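Sensory box/GGDEF domain protein (Colwellia psychrerythraea, PDB 3LYX) probably acts in bacterial signalling, its PAS domain serving as a sensory module that may regulate a GGDEF domain associated with cyclic di-GMP synthesis. Local coordinates at residues B[95-100]-B[112-117]. Residues are numbered along the deposited sequence; the frame is centred on the assembly and turned at random.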
ATOM      1  N   GLU B  95      12.255  -1.564   6.996  1.00 31.33           N
ATOM      2  CA  GLU B  95      12.727  -0.724   5.909  1.00 31.55           C
ATOM      3  C   GLU B  95      11.673   0.378   5.965  1.00 30.95           C
ATOM      4  O   GLU B  95      10.475   0.095   5.920  1.00 29.67           O
ATOM      5  CB  GLU B  95      12.662  -1.466   4.570  1.00 32.70           C
ATOM      6  CG  GLU B  95      12.776  -0.540   3.362  1.00 37.09           C
ATOM      7  CD  GLU B  95      13.051  -1.290   2.071  1.00 40.40           C
ATOM      8  OE1 GLU B  95      12.352  -2.290   1.796  1.00 41.60           O
ATOM      9  OE2 GLU B  95      13.970  -0.876   1.331  1.00 41.53           O
ATOM     10  N   SER B  96      12.110   1.623   6.084  1.00 28.53           N
ATOM     11  CA  SER B  96      11.163   2.721   6.211  1.00 28.66           C
ATOM     12  C   SER B  96      11.427   3.896   5.273  1.00 28.70           C
ATOM     13  O   SER B  96      12.563   4.139   4.853  1.00 27.48           O
ATOM     14  CB  SER B  96      11.154   3.195   7.677  1.00 25.30           C
ATOM     15  OG  SER B  96      10.266   4.282   7.870  1.00 23.13           O
ATOM     16  N   MET B  97      10.360   4.615   4.952  1.00 27.74           N
ATOM     17  CA  MET B  97      10.433   5.777   4.077  1.00 29.17           C
ATOM     18  C   MET B  97       9.484   6.833   4.630  1.00 26.41           C
ATOM     19  O   MET B  97       8.423   6.512   5.156  1.00 27.63           O
ATOM     20  CB  MET B  97      10.011   5.391   2.663  1.00 31.23           C
ATOM     21  CG  MET B  97      10.045   6.519   1.651  1.00 37.14           C
ATOM     22  SD  MET B  97       9.025   6.086   0.224  1.00 38.45           S
ATOM     23  CE  MET B  97       7.443   6.485   0.875  1.00 40.30           C
ATOM     24  N   CYS B  98       9.868   8.093   4.507  1.00 26.76           N
ATOM     25  CA  CYS B  98       9.048   9.188   5.000  1.00 26.44           C
ATOM     26  C   CYS B  98       9.088  10.368   4.036  1.00 25.50           C
ATOM     27  O   CYS B  98      10.158  10.784   3.592  1.00 25.29           O
ATOM     28  CB  CYS B  98       9.552   9.634   6.379  1.00 26.22           C
ATOM     29  SG  CYS B  98       8.517  10.894   7.192  1.00 30.50           S
ATOM     30  N   VAL B  99       7.914  10.883   3.689  1.00 25.84           N
ATOM     31  CA  VAL B  99       7.819  12.044   2.813  1.00 25.36           C
ATOM     32  C   VAL B  99       6.804  12.992   3.431  1.00 25.71           C
ATOM     33  O   VAL B  99       5.904  12.565   4.155  1.00 22.49           O
ATOM     34  CB  VAL B  99       7.391  11.675   1.361  1.00 25.52           C
ATOM     35  CG1 VAL B  99       8.394  10.692   0.769  1.00 28.16           C
ATOM     36  CG2 VAL B  99       5.981  11.090   1.336  1.00 23.61           C
ATOM     37  N   PRO B 100       6.936  14.296   3.160  1.00 25.95           N
ATOM     38  CA  PRO B 100       6.007  15.276   3.720  1.00 25.44           C
ATOM     39  C   PRO B 100       4.644  15.260   3.048  1.00 26.30           C
ATOM     40  O   PRO B 100       4.535  14.960   1.855  1.00 23.02           O
ATOM     41  CB  PRO B 100       6.739  16.595   3.502  1.00 25.73           C
ATOM     42  CG  PRO B 100       7.430  16.370   2.208  1.00 26.68           C
ATOM     43  CD  PRO B 100       7.971  14.954   2.342  1.00 26.21           C
ATOM     44  N   LEU B 112       4.076  11.293   5.804  1.00 25.86           N
ATOM     45  CA  LEU B 112       3.555  10.000   5.393  1.00 24.03           C
ATOM     46  C   LEU B 112       4.686   8.995   5.562  1.00 23.89           C
ATOM     47  O   LEU B 112       5.764   9.163   4.988  1.00 23.43           O
ATOM     48  CB  LEU B 112       3.117  10.049   3.924  1.00 26.20           C
ATOM     49  CG  LEU B 112       2.596   8.754   3.277  1.00 30.18           C
ATOM     50  CD1 LEU B 112       1.241   8.382   3.860  1.00 28.01           C
ATOM     51  CD2 LEU B 112       2.457   8.958   1.770  1.00 30.85           C
ATOM     52  N   GLY B 113       4.455   7.971   6.374  1.00 21.41           N
ATOM     53  CA  GLY B 113       5.467   6.953   6.575  1.00 24.76           C
ATOM     54  C   GLY B 113       5.033   5.616   5.985  1.00 25.68           C
ATOM     55  O   GLY B 113       3.876   5.220   6.142  1.00 25.93           O
ATOM     56  N   ILE B 114       5.948   4.941   5.293  1.00 25.71           N
ATOM     57  CA  ILE B 114       5.687   3.625   4.693  1.00 27.16           C
ATOM     58  C   ILE B 114       6.706   2.678   5.325  1.00 27.86           C
ATOM     59  O   ILE B 114       7.905   2.961   5.327  1.00 28.58           O
ATOM     60  CB  ILE B 114       5.887   3.631   3.143  1.00 29.64           C
ATOM     61  CG1 ILE B 114       4.857   4.539   2.473  1.00 29.66           C
ATOM     62  CG2 ILE B 114       5.713   2.206   2.588  1.00 26.50           C
ATOM     63  CD1 ILE B 114       4.945   5.978   2.879  1.00 36.28           C
ATOM     64  N   ASN B 115       6.245   1.551   5.852  1.00 26.58           N
ATOM     65  CA  ASN B 115       7.157   0.646   6.532  1.00 26.97           C
ATOM     66  C   ASN B 115       6.958  -0.832   6.183  1.00 29.18           C
ATOM     67  O   ASN B 115       5.852  -1.251   5.844  1.00 25.28           O
ATOM     68  CB  ASN B 115       6.994   0.847   8.046  1.00 25.36           C
ATOM     69  CG  ASN B 115       7.175   2.300   8.469  1.00 26.92           C
ATOM     70  OD1 ASN B 115       8.284   2.732   8.786  1.00 27.41           O
ATOM     71  ND2 ASN B 115       6.086   3.062   8.457  1.00 24.13           N
ATOM     72  N   ARG B 116       8.039  -1.607   6.288  1.00 30.60           N
ATOM     73  CA  ARG B 116       8.024  -3.045   6.006  1.00 35.51           C
ATOM     74  C   ARG B 116       9.015  -3.805   6.886  1.00 35.88           C
ATOM     75  O   ARG B 116      10.186  -3.438   6.991  1.00 36.27           O
ATOM     76  CB  ARG B 116       8.369  -3.324   4.538  1.00 37.13           C
ATOM     77  CG  ARG B 116       7.235  -3.079   3.549  1.00 42.47           C
ATOM     78  CD  ARG B 116       7.721  -3.299   2.126  1.00 44.37           C
ATOM     79  NE  ARG B 116       8.786  -2.364   1.773  1.00 46.52           N
ATOM     80  CZ  ARG B 116       8.595  -1.081   1.474  1.00 48.46           C
ATOM     81  NH1 ARG B 116       7.371  -0.564   1.476  1.00 49.76           N
ATOM     82  NH2 ARG B 116       9.630  -0.307   1.182  1.00 48.47           N
ATOM     83  N   ASP B 117       8.539  -4.880   7.501  1.00 37.23           N
ATOM     84  CA  ASP B 117       9.370  -5.707   8.362  1.00 38.20           C
ATOM     85  C   ASP B 117      10.549  -6.282   7.590  1.00 40.63           C
ATOM     86  O   ASP B 117      10.395  -6.785   6.479  1.00 35.85           O
ATOM     87  CB  ASP B 117       8.544  -6.850   8.959  1.00 40.52           C
ATOM     88  CG  ASP B 117       9.408  -7.921   9.590  1.00 44.84           C
ATOM     89  OD1 ASP B 117      10.391  -7.563  10.275  1.00 44.71           O
ATOM     90  OD2 ASP B 117       9.106  -9.120   9.405  1.00 47.13           O
TER
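E95 OE1 comes in at the edge of the R116 guanidinium, in its plane, and makes a long, weak salt bridge of 3.4 Å to NH2. The two side chains run side by side in the same direction, with carboxylate and guanidinium planes turned 67° apart; NH1 of R116 goes instead to D18, its stronger partner. This pair sits on the hairpin of strands 91-102 and 108-117 in the five-stranded antiparallel PAS sheet, with 108-117 as its central strand. Paired backbone N-H...O bonds link E95 with R116, M97 with I114 and V99 with L112.

S96 and N115 form a non-hydrogen-bonded pair whose side chains rise from the opposite face of the sheet. There S96 OG, anti to its backbone N (chi1 179°), donates to N115 OD1 at 2.7 Å, reaching the oxygen from above the amide plane. N115 ND2 turns to A19 O in a weak bond, so the one amide spans three strands, and L39 and Y40 of helix 34-40 pack on the N115 side chain. An alanine here would probably leave the buried S96 hydroxyl without its acceptor and open a gap beneath helix 34-40.

Back on the E95 and R116 face, M97, V99 and L112 pack against Y15 of the second subunit, and R116 against F17 of that subunit, so this side of the hairpin contributes to the dimer contact. The M97 chain bends at chi3 (80°), and its side chain lies alongside that of I114. Next to them, V99 CG2 meets L112 CB at 4.0 Å.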